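Local coordinates for putative phosphonate binding protein for ABC transporter (Prochlorococcus marinus str. MIT 9301, PDB 5LQ5) that binds inorganic phosphite strongly, and methylphosphonate and phosphate only very weakly, as the probable periplasmic solute-binding component of an ABC transporter, at residues 53-59 / 211-217; 80-85 / 251-257; 132-136 / 198-203. The contacts are given in a common frame with arbitrary orientation. Residues are numbered along the deposited sequence.

Contact 1 of 3, residues 53-59 / 211-217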
loop_
_atom_site.group_PDB
_atom_site.type_symbol
_atom_site.label_atom_id
_atom_site.label_comp_id
_atom_site.label_asym_id
_atom_site.label_seq_id
_atom_site.Cartn_x
_atom_site.Cartn_y
_atom_site.Cartn_z
ATOM N N PHE A 53 15.006 3.263 -2.796
ATOM C CA PHE A 53 15.485 1.946 -2.345
ATOM C C PHE A 53 16.634 1.509 -3.262
ATOM O O PHE A 53 17.699 1.128 -2.773
ATOM C CB PHE A 53 14.358 0.923 -2.295
ATOM C CG PHE A 53 14.741 -0.371 -1.658
ATOM C CD1 PHE A 53 14.786 -0.506 -0.273
ATOM C CD2 PHE A 53 15.140 -1.439 -2.426
ATOM C CE1 PHE A 53 15.165 -1.706 0.303
ATOM C CE2 PHE A 53 15.535 -2.626 -1.857
ATOM C CZ PHE A 53 15.567 -2.761 -0.490
ATOM N N ARG A 54 16.425 1.605 -4.585
ATOM C CA ARG A 54 17.453 1.234 -5.554
ATOM C C ARG A 54 18.765 2.005 -5.341
ATOM O O ARG A 54 19.844 1.393 -5.430
ATOM C CB ARG A 54 16.951 1.415 -6.993
ATOM C CG ARG A 54 17.972 0.995 -8.046
ATOM C CD ARG A 54 17.510 1.335 -9.443
ATOM N NE ARG A 54 17.287 2.770 -9.666
ATOM C CZ ARG A 54 18.227 3.670 -9.951
ATOM N NH1 ARG A 54 19.528 3.343 -10.039
ATOM N NH2 ARG A 54 17.848 4.926 -10.145
ATOM N N THR A 55 18.673 3.314 -5.043
ATOM C CA THR A 55 19.882 4.157 -4.844
ATOM C C THR A 55 20.459 4.099 -3.419
ATOM O O THR A 55 21.408 4.792 -3.096
ATOM C CB THR A 55 19.642 5.641 -5.202
ATOM O OG1 THR A 55 18.614 6.162 -4.358
ATOM C CG2 THR A 55 19.262 5.761 -6.660
ATOM N N LYS A 56 19.821 3.330 -2.552
ATOM C CA LYS A 56 20.295 3.122 -1.151
ATOM C C LYS A 56 20.120 4.369 -0.273
ATOM O O LYS A 56 20.749 4.518 0.782
ATOM C CB LYS A 56 21.726 2.563 -1.112
ATOM C CG LYS A 56 21.828 1.284 -1.939
ATOM C CD LYS A 56 23.000 0.390 -1.559
ATOM C CE LYS A 56 23.233 -0.677 -2.623
ATOM N NZ LYS A 56 22.045 -1.542 -2.896
ATOM N N ASP A 57 19.231 5.244 -0.698
ATOM C CA ASP A 57 18.777 6.350 0.144
ATOM C C ASP A 57 17.816 5.860 1.224
ATOM O O ASP A 57 17.593 6.568 2.193
ATOM C CB ASP A 57 18.097 7.445 -0.683
ATOM C CG ASP A 57 19.095 8.279 -1.495
ATOM O OD1 ASP A 57 19.067 9.506 -1.329
ATOM O OD2 ASP A 57 19.904 7.742 -2.277
ATOM N N LEU A 58 17.245 4.671 1.001
ATOM C CA LEU A 58 16.325 4.005 1.930
ATOM C C LEU A 58 16.773 2.552 2.177
ATOM O O LEU A 58 17.128 1.839 1.253
ATOM C CB LEU A 58 14.895 4.022 1.369
ATOM C CG LEU A 58 14.293 5.374 1.026
ATOM C CD1 LEU A 58 12.977 5.174 0.288
ATOM C CD2 LEU A 58 14.099 6.251 2.255
ATOM N N ASP A 59 16.775 2.144 3.444
ATOM C CA ASP A 59 17.244 0.819 3.845
ATOM C C ASP A 59 16.182 -0.224 4.134
ATOM O O ASP A 59 16.420 -1.406 3.942
ATOM C CB ASP A 59 18.086 0.930 5.118
ATOM C CG ASP A 59 19.326 1.768 4.913
ATOM O OD1 ASP A 59 20.001 1.585 3.868
ATOM O OD2 ASP A 59 19.618 2.599 5.810
ATOM N N GLN A 211 17.408 -3.806 2.524
ATOM C CA GLN A 211 18.647 -3.947 1.753
ATOM C C GLN A 211 19.351 -5.234 2.169
ATOM O O GLN A 211 19.295 -5.661 3.335
ATOM C CB GLN A 211 19.609 -2.774 1.947
ATOM C CG GLN A 211 19.091 -1.429 1.504
ATOM C CD GLN A 211 19.020 -1.244 -0.002
ATOM O OE1 GLN A 211 19.516 -2.049 -0.777
ATOM N NE2 GLN A 211 18.384 -0.177 -0.411
ATOM N N GLY A 212 20.055 -5.798 1.204
ATOM C CA GLY A 212 20.815 -7.033 1.382
ATOM C C GLY A 212 22.164 -6.854 2.027
ATOM O O GLY A 212 22.798 -7.836 2.399
ATOM N N ASP A 213 22.613 -5.613 2.162
ATOM C CA ASP A 213 23.988 -5.341 2.643
ATOM C C ASP A 213 24.119 -4.763 4.033
ATOM O O ASP A 213 25.156 -4.157 4.375
ATOM C CB ASP A 213 24.724 -4.434 1.662
ATOM C CG ASP A 213 24.021 -3.090 1.431
ATOM O OD1 ASP A 213 23.422 -2.489 2.359
ATOM O OD2 ASP A 213 24.065 -2.617 0.282
ATOM N N LEU A 214 23.087 -4.940 4.840
ATOM C CA LEU A 214 23.076 -4.276 6.128
ATOM C C LEU A 214 24.193 -4.713 7.073
ATOM O O LEU A 214 24.686 -3.890 7.844
ATOM C CB LEU A 214 21.703 -4.370 6.786
ATOM C CG LEU A 214 20.620 -3.658 5.954
ATOM C CD1 LEU A 214 19.303 -3.795 6.681
ATOM C CD2 LEU A 214 20.917 -2.183 5.690
ATOM N N GLU A 215 24.597 -5.977 6.974
ATOM C CA GLU A 215 25.703 -6.522 7.802
ATOM C C GLU A 215 27.015 -5.758 7.687
ATOM O O GLU A 215 27.703 -5.579 8.688
ATOM C CB GLU A 215 25.981 -7.978 7.500
ATOM C CG GLU A 215 25.212 -8.909 8.405
ATOM C CD GLU A 215 23.823 -9.162 7.888
ATOM O OE1 GLU A 215 23.681 -9.330 6.663
ATOM O OE2 GLU A 215 22.874 -9.191 8.691
ATOM N N ASN A 216 27.342 -5.308 6.486
ATOM C CA ASN A 216 28.581 -4.533 6.293
ATOM C C ASN A 216 28.602 -3.196 7.032
ATOM O O ASN A 216 29.659 -2.689 7.366
ATOM C CB ASN A 216 28.848 -4.279 4.819
ATOM C CG ASN A 216 28.920 -5.557 4.013
ATOM O OD1 ASN A 216 29.446 -6.574 4.475
ATOM N ND2 ASN A 216 28.392 -5.511 2.793
ATOM N N ARG A 217 27.431 -2.629 7.266
ATOM C CA ARG A 217 27.320 -1.353 7.993
ATOM C C ARG A 217 27.011 -1.524 9.469
ATOM O O ARG A 217 27.451 -0.711 10.288
ATOM C CB ARG A 217 26.229 -0.477 7.394
ATOM C CG ARG A 217 26.470 -0.085 5.957
ATOM C CD ARG A 217 25.143 0.066 5.249
ATOM N NE ARG A 217 24.346 1.109 5.870
ATOM C CZ ARG A 217 23.107 1.416 5.494
ATOM N NH1 ARG A 217 22.527 0.737 4.507
ATOM N NH2 ARG A 217 22.460 2.380 6.125
#
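A bidentate salt bridge is the strongest link: Arg217 NH1 donates to Asp59 OD1 at 2.7 Å and Arg217 NH2 to Asp59 OD2 at 2.9 Å, the carboxylate lying at the edge of the guanidinium, near its plane. Asp59 OD2 also accepts from the backbone N of Lys7, and Arg217 NE donates to the carbonyl of Pro3, so the pair also bonds to the N-terminal part of the chain. The second polar cluster belongs to Gln211. Its backbone N reaches Asp59 O at 3.0 Å, while its NE2 spends both protons on main-chain carbonyls, Phe53 O at 2.8 Å and Leu58 O at 2.9 Å. One buried amide joins the last turn of helix 46-54 to the loop leading to strand 60-63. That helix closes with a Schellman motif in which Lys56 takes positive phi. Lys56 NZ makes a weak hydrogen bond to Gln211 OE1 (3.3 Å) and a long salt bridge to Asp213 OD2 (3.9 Å); another long one, Asp213 OD1 to Arg217 NH1 (4.0 Å), connects the four charged residues. Packing completes the contact: Gln211 NE2 lies over one face of the Phe53 ring, 3.6 Å from CD1, and Leu214 CD2 meets Asp59 CB at 4.2 Å. The contact joins the turn between helix 46-54 and strand 60-63 to that between strand 207-210 and helix 214-218, while Leu214 also packs on helix 222-231.

Contact 2 of 3, residues 80-85 / 251-257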
loop_
_atom_site.group_PDB
_atom_site.type_symbol
_atom_site.label_atom_id
_atom_site.label_comp_id
_atom_site.label_asym_id
_atom_site.label_seq_id
_atom_site.Cartn_x
_atom_site.Cartn_y
_atom_site.Cartn_z
ATOM N N VAL A 80 12.909 -9.768 1.685
ATOM C CA VAL A 80 11.541 -9.694 2.232
ATOM C C VAL A 80 11.574 -10.009 3.714
ATOM O O VAL A 80 11.979 -11.104 4.122
ATOM C CB VAL A 80 10.523 -10.585 1.512
ATOM C CG1 VAL A 80 9.138 -10.353 2.073
ATOM C CG2 VAL A 80 10.529 -10.300 0.031
ATOM N N ILE A 81 11.098 -9.050 4.514
ATOM C CA ILE A 81 11.226 -9.120 5.996
ATOM C C ILE A 81 9.976 -9.597 6.726
ATOM O O ILE A 81 10.075 -10.480 7.569
ATOM C CB ILE A 81 11.694 -7.756 6.569
ATOM C CG1 ILE A 81 13.115 -7.424 6.103
ATOM C CG2 ILE A 81 11.596 -7.704 8.091
ATOM C CD1 ILE A 81 14.223 -8.230 6.761
ATOM N N ALA A 82 8.840 -8.980 6.450
ATOM C CA ALA A 82 7.599 -9.201 7.191
ATOM C C ALA A 82 6.386 -8.613 6.467
ATOM O O ALA A 82 6.522 -7.814 5.529
ATOM C CB ALA A 82 7.706 -8.572 8.571
ATOM N N GLN A 83 5.206 -9.014 6.905
ATOM C CA GLN A 83 3.929 -8.505 6.431
ATOM C C GLN A 83 2.957 -8.567 7.609
ATOM O O GLN A 83 3.334 -9.016 8.688
ATOM C CB GLN A 83 3.417 -9.320 5.224
ATOM C CG GLN A 83 2.994 -10.745 5.599
ATOM C CD GLN A 83 2.614 -11.654 4.447
ATOM O OE1 GLN A 83 1.913 -11.257 3.543
ATOM N NE2 GLN A 83 3.018 -12.923 4.525
ATOM N N ARG A 84 1.731 -8.127 7.390
ATOM C CA ARG A 84 0.611 -8.354 8.330
ATOM C C ARG A 84 -0.190 -9.574 7.912
ATOM O O ARG A 84 -0.119 -10.012 6.777
ATOM C CB ARG A 84 -0.289 -7.128 8.430
ATOM C CG ARG A 84 0.461 -5.831 8.709
ATOM C CD ARG A 84 -0.348 -4.576 8.410
ATOM N NE ARG A 84 -0.701 -4.491 6.994
ATOM C CZ ARG A 84 -1.381 -3.494 6.443
ATOM N NH1 ARG A 84 -1.821 -2.482 7.170
ATOM N NH2 ARG A 84 -1.622 -3.509 5.143
ATOM N N ASP A 85 -0.980 -10.124 8.831
ATOM C CA ASP A 85 -1.884 -11.226 8.466
ATOM C C ASP A 85 -2.784 -10.845 7.304
ATOM O O ASP A 85 -2.946 -11.625 6.376
ATOM C CB ASP A 85 -2.760 -11.675 9.649
ATOM C CG ASP A 85 -1.979 -12.458 10.677
ATOM O OD1 ASP A 85 -1.587 -13.616 10.388
ATOM O OD2 ASP A 85 -1.738 -11.911 11.771
ATOM N N ARG A 251 -0.246 -8.003 14.872
ATOM C CA ARG A 251 1.126 -8.487 14.780
ATOM C C ARG A 251 1.658 -8.337 13.352
ATOM O O ARG A 251 0.895 -8.162 12.398
ATOM C CB ARG A 251 1.201 -9.968 15.174
ATOM C CG ARG A 251 0.336 -10.894 14.321
ATOM C CD ARG A 251 0.479 -12.344 14.752
ATOM N NE ARG A 251 -0.205 -13.249 13.830
ATOM C CZ ARG A 251 0.018 -14.555 13.709
ATOM N NH1 ARG A 251 0.913 -15.179 14.474
ATOM N NH2 ARG A 251 -0.665 -15.244 12.798
ATOM N N PHE A 252 2.970 -8.428 13.240
ATOM C CA PHE A 252 3.640 -8.732 11.972
ATOM C C PHE A 252 4.010 -10.209 11.931
ATOM O O PHE A 252 4.258 -10.802 12.959
ATOM C CB PHE A 252 4.897 -7.890 11.774
ATOM C CG PHE A 252 4.624 -6.432 11.499
ATOM C CD1 PHE A 252 4.206 -6.010 10.248
ATOM C CD2 PHE A 252 4.782 -5.496 12.490
ATOM C CE1 PHE A 252 3.951 -4.658 10.020
ATOM C CE2 PHE A 252 4.540 -4.164 12.273
ATOM C CZ PHE A 252 4.141 -3.725 11.024
ATOM N N ILE A 253 4.052 -10.759 10.731
ATOM C CA ILE A 253 4.351 -12.161 10.447
ATOM C C ILE A 253 5.362 -12.255 9.310
ATOM O O ILE A 253 5.594 -11.289 8.574
ATOM C CB ILE A 253 3.082 -12.963 10.050
ATOM C CG1 ILE A 253 2.480 -12.438 8.744
ATOM C CG2 ILE A 253 2.053 -12.917 11.170
ATOM C CD1 ILE A 253 1.414 -13.352 8.175
ATOM N N LYS A 254 5.919 -13.442 9.147
ATOM C CA LYS A 254 6.899 -13.725 8.104
ATOM C C LYS A 254 6.267 -13.616 6.694
ATOM O O LYS A 254 5.078 -13.844 6.484
ATOM C CB LYS A 254 7.534 -15.116 8.264
ATOM C CG LYS A 254 8.342 -15.219 9.532
ATOM C CD LYS A 254 9.035 -16.551 9.645
ATOM C CE LYS A 254 9.451 -16.783 11.081
ATOM N NZ LYS A 254 10.153 -18.081 11.250
ATOM N N ALA A 255 7.112 -13.251 5.751
ATOM C CA ALA A 255 6.724 -13.117 4.358
ATOM C C ALA A 255 7.880 -13.563 3.504
ATOM O O ALA A 255 9.029 -13.285 3.835
ATOM C CB ALA A 255 6.371 -11.669 4.052
ATOM N N GLU A 256 7.600 -14.232 2.392
ATOM C CA GLU A 256 8.668 -14.626 1.467
ATOM C C GLU A 256 8.360 -14.177 0.044
ATOM O O GLU A 256 7.195 -13.980 -0.308
ATOM C CB GLU A 256 8.951 -16.134 1.509
ATOM C CG GLU A 256 7.762 -17.044 1.285
ATOM C CD GLU A 256 8.143 -18.520 1.293
ATOM O OE1 GLU A 256 9.272 -18.854 1.714
ATOM O OE2 GLU A 256 7.308 -19.360 0.886
ATOM N N SER A 257 9.430 -14.026 -0.744
ATOM C CA SER A 257 9.362 -13.549 -2.141
ATOM C C SER A 257 8.438 -14.377 -3.032
ATOM O O SER A 257 7.778 -13.819 -3.885
ATOM C CB SER A 257 10.750 -13.437 -2.806
ATOM O OG SER A 257 11.367 -14.692 -2.967
HETATM O O HOH W 1 10.032 -12.927 6.599
HETATM O O HOH W 2 -1.532 -9.183 11.539
#
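Side chains whose rotamers bring them across can supplement short antiparallel pairing. Strand 252-253, outermost in the six-stranded sheet, lies beside 79-84. Gln83 and Ile253 form a hydrogen-bonded pair, with Gln83 N to Ile253 O and Ile253 N to Gln83 O both at 2.8 Å. Both side chains take chi1 p and share a face, Gln83 CG lying 3.6 Å from Ile253 CG1. Gln83 (chi2 t) carries NE2 to Lys254 O, 3.0 Å away, while its OE1 accepts from Gln259. The CA-CB bond of Arg84 points away, yet at chi1 m its CG lies 3.9 Å from Phe252 CE1; its guanidinium binds Asp87 and the Phe247 carbonyl. Val80, chi1 t, sets CG1 3.6 Å from Ala255 CB. Arg251, chi1 p then extended, makes a salt bridge, NE to Asp85 OD2 at 2.9 Å and NH2 to Asp85 OD1 at 3.1 Å. Water 1 links Ile81 O to Ala255 N beyond the paired residues; water 2 joins Asp85 to Arg251 O. These links hold the segments together beyond the brief backbone pairing.

Contact 3 of 3, residues 132-136 / 198-203; sequences MPEYF and WITPEY
Aromatic side chains can join a helix to a strand end without direct polar links, as in this pairing of MPEYF with WITPEY. Residues 132-136 are helical, Phe136 N bonding to Met132 O at 2.9 Å, with a kink where Pro133 N lacks a bond to the preceding turn. Trp198 and Ile199 are strand, and the chain runs on extended through Pro201 (phi/psi -60/165°) to Tyr203 (-158/173°). The CA atoms of Met132 and Tyr203 lie 8.1 Å apart, those of Phe136 and Thr200 7.8 Å.

Two CH-pi contacts are made. Met132, m at all three chi angles, places CG over the Tyr203 face (chi1 p, chi2 84°), 3.6 Å from the ring centroid and 8° off the normal; its SD, 4.8 Å from that centroid, adds an oblique Met-aromatic contact. Pro201 CD covers one face of the Phe136 ring, 3.9 Å from its centroid and 19° off the normal.

Apolar packing surrounds Phe136 (chi1 m, chi2 -52°): CE2 is 3.5 Å from Thr200 CB and 4.3 Å from Tyr203 CD2, while CB lies 4.0 Å from CZ3 of Trp198 (chi1 t, chi2 60°), at the indole edge.

Polar groups bond within their own segment or to strand 92-97: Thr200 OG1 (chi1 p) donates to Pro201 O (2.8 Å) and is also bonded to Ser92 N, and Tyr203 OH bonds to Ser92 OG. The Tyr203 side chain, about 6 Å from the bound phosphite, touches pocket residues Thr127 and Ser128. Helix 127-139 thus packs against the end of edge strand 194-199, beside strand 92-97, while Met132 also meets helix 261-269.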
loop_
_atom_site.group_PDB
_atom_site.type_symbol
_atom_site.label_atom_id
_atom_site.label_comp_id
_atom_site.label_asym_id
_atom_site.label_seq_id
_atom_site.Cartn_x
_atom_site.Cartn_y
_atom_site.Cartn_z
ATOM N N MET A 132 -4.882 -4.284 -9.061
ATOM C CA MET A 132 -5.947 -5.257 -8.863
ATOM C C MET A 132 -7.311 -4.718 -9.313
ATOM O O MET A 132 -8.031 -5.426 -10.000
ATOM C CB MET A 132 -5.891 -5.804 -7.456
ATOM C CG MET A 132 -4.597 -6.604 -7.181
ATOM S SD MET A 132 -4.157 -7.899 -8.367
ATOM C CE MET A 132 -5.607 -8.930 -8.193
ATOM N N PRO A 133 -7.644 -3.455 -8.988
ATOM C CA PRO A 133 -8.881 -2.881 -9.553
ATOM C C PRO A 133 -8.981 -2.968 -11.072
ATOM O O PRO A 133 -10.043 -3.369 -11.605
ATOM C CB PRO A 133 -8.841 -1.437 -9.049
ATOM C CG PRO A 133 -8.240 -1.585 -7.664
ATOM C CD PRO A 133 -7.143 -2.600 -7.873
ATOM N N GLU A 134 -7.891 -2.644 -11.773
ATOM C CA GLU A 134 -7.869 -2.745 -13.241
ATOM C C GLU A 134 -8.053 -4.203 -13.720
ATOM O O GLU A 134 -8.808 -4.467 -14.663
ATOM C CB GLU A 134 -6.614 -2.118 -13.867
ATOM C CG GLU A 134 -6.716 -2.046 -15.391
ATOM C CD GLU A 134 -5.706 -1.144 -16.093
ATOM O OE1 GLU A 134 -4.814 -0.573 -15.451
ATOM O OE2 GLU A 134 -5.805 -1.037 -17.337
ATOM N N TYR A 135 -7.332 -5.119 -13.083
ATOM C CA TYR A 135 -7.488 -6.545 -13.357
ATOM C C TYR A 135 -8.951 -6.986 -13.265
ATOM O O TYR A 135 -9.461 -7.658 -14.163
ATOM C CB TYR A 135 -6.584 -7.360 -12.406
ATOM C CG TYR A 135 -6.601 -8.845 -12.565
ATOM C CD1 TYR A 135 -5.930 -9.456 -13.623
ATOM C CD2 TYR A 135 -7.188 -9.639 -11.608
ATOM C CE1 TYR A 135 -5.918 -10.833 -13.741
ATOM C CE2 TYR A 135 -7.173 -11.010 -11.693
ATOM C CZ TYR A 135 -6.529 -11.597 -12.754
ATOM O OH TYR A 135 -6.527 -12.956 -12.815
ATOM N N PHE A 136 -9.609 -6.612 -12.180
ATOM C CA PHE A 136 -11.022 -6.998 -11.951
ATOM C C PHE A 136 -11.983 -6.318 -12.919
ATOM O O PHE A 136 -12.908 -6.951 -13.466
ATOM C CB PHE A 136 -11.443 -6.786 -10.513
ATOM C CG PHE A 136 -10.674 -7.614 -9.514
ATOM C CD1 PHE A 136 -10.536 -8.994 -9.654
ATOM C CD2 PHE A 136 -10.080 -6.990 -8.436
ATOM C CE1 PHE A 136 -9.816 -9.727 -8.716
ATOM C CE2 PHE A 136 -9.363 -7.713 -7.497
ATOM C CZ PHE A 136 -9.224 -9.084 -7.629
ATOM N N TRP A 198 -18.495 -2.123 -4.238
ATOM C CA TRP A 198 -18.057 -3.521 -4.370
ATOM C C TRP A 198 -16.790 -3.790 -3.570
ATOM O O TRP A 198 -15.918 -2.925 -3.485
ATOM C CB TRP A 198 -17.865 -3.917 -5.837
ATOM C CG TRP A 198 -17.686 -5.361 -6.112
ATOM C CD1 TRP A 198 -18.581 -6.357 -5.818
ATOM C CD2 TRP A 198 -16.599 -5.997 -6.792
ATOM N NE1 TRP A 198 -18.109 -7.561 -6.233
ATOM C CE2 TRP A 198 -16.893 -7.381 -6.839
ATOM C CE3 TRP A 198 -15.388 -5.545 -7.345
ATOM C CZ2 TRP A 198 -16.037 -8.310 -7.425
ATOM C CZ3 TRP A 198 -14.541 -6.484 -7.939
ATOM C CH2 TRP A 198 -14.861 -7.847 -7.952
ATOM N N ILE A 199 -16.733 -4.986 -2.983
ATOM C CA ILE A 199 -15.530 -5.522 -2.336
ATOM C C ILE A 199 -14.944 -6.611 -3.248
ATOM O O ILE A 199 -15.632 -7.521 -3.683
ATOM C CB ILE A 199 -15.790 -6.086 -0.916
ATOM C CG1 ILE A 199 -16.377 -5.019 0.005
ATOM C CG2 ILE A 199 -14.521 -6.682 -0.337
ATOM C CD1 ILE A 199 -17.017 -5.606 1.268
ATOM N N THR A 200 -13.649 -6.497 -3.536
ATOM C CA THR A 200 -12.964 -7.426 -4.436
ATOM C C THR A 200 -12.581 -8.767 -3.803
ATOM O O THR A 200 -12.538 -8.883 -2.561
ATOM C CB THR A 200 -11.656 -6.816 -4.997
ATOM O OG1 THR A 200 -10.619 -6.773 -3.983
ATOM C CG2 THR A 200 -11.900 -5.383 -5.582
ATOM N N PRO A 201 -12.230 -9.757 -4.650
ATOM C CA PRO A 201 -11.510 -10.922 -4.167
ATOM C C PRO A 201 -10.163 -10.557 -3.534
ATOM O O PRO A 201 -9.673 -9.430 -3.684
ATOM C CB PRO A 201 -11.279 -11.745 -5.441
ATOM C CG PRO A 201 -12.350 -11.336 -6.377
ATOM C CD PRO A 201 -12.513 -9.873 -6.098
ATOM N N GLU A 202 -9.618 -11.524 -2.820
ATOM C CA GLU A 202 -8.338 -11.389 -2.095
ATOM C C GLU A 202 -7.112 -11.544 -2.985
ATOM O O GLU A 202 -7.145 -12.254 -3.997
ATOM C CB GLU A 202 -8.217 -12.444 -0.983
ATOM C CG GLU A 202 -9.294 -12.331 0.090
ATOM C CD GLU A 202 -9.643 -13.647 0.778
ATOM O OE1 GLU A 202 -9.626 -14.716 0.137
ATOM O OE2 GLU A 202 -9.964 -13.608 1.982
ATOM N N TYR A 203 -6.034 -10.896 -2.552
ATOM C CA TYR A 203 -4.726 -10.935 -3.218
ATOM C C TYR A 203 -3.660 -10.566 -2.156
ATOM O O TYR A 203 -3.997 -10.150 -1.059
ATOM C CB TYR A 203 -4.674 -9.995 -4.468
ATOM C CG TYR A 203 -5.118 -8.603 -4.151
ATOM C CD1 TYR A 203 -4.208 -7.696 -3.601
ATOM C CD2 TYR A 203 -6.453 -8.200 -4.324
ATOM C CE1 TYR A 203 -4.603 -6.421 -3.254
ATOM C CE2 TYR A 203 -6.856 -6.913 -3.987
ATOM C CZ TYR A 203 -5.922 -6.032 -3.429
ATOM O OH TYR A 203 -6.294 -4.758 -3.055
#

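Overall arrangement
Following the chain from the N terminus, the first segments of contacts 1 and 2 come first, at 53-59 and 80-85. Contact 3 then opens at 132-136 and closes the shortest loop at 198-203, nested within the loops of both other contacts. Contact 1 closes next, at 211-217, and contact 2 last, at 251-257, so these two cross. Contacts 1 and 2 serve the six-stranded sheet, one at connections beside it, the other at its edge; contact 3 belongs to the five-stranded sheet. Contacts 1 and 3 lie on opposite sides of the chain's centre, their centres 33 Å apart, consistent with the two-lobed periplasmic binding protein fold enclosing phosphite.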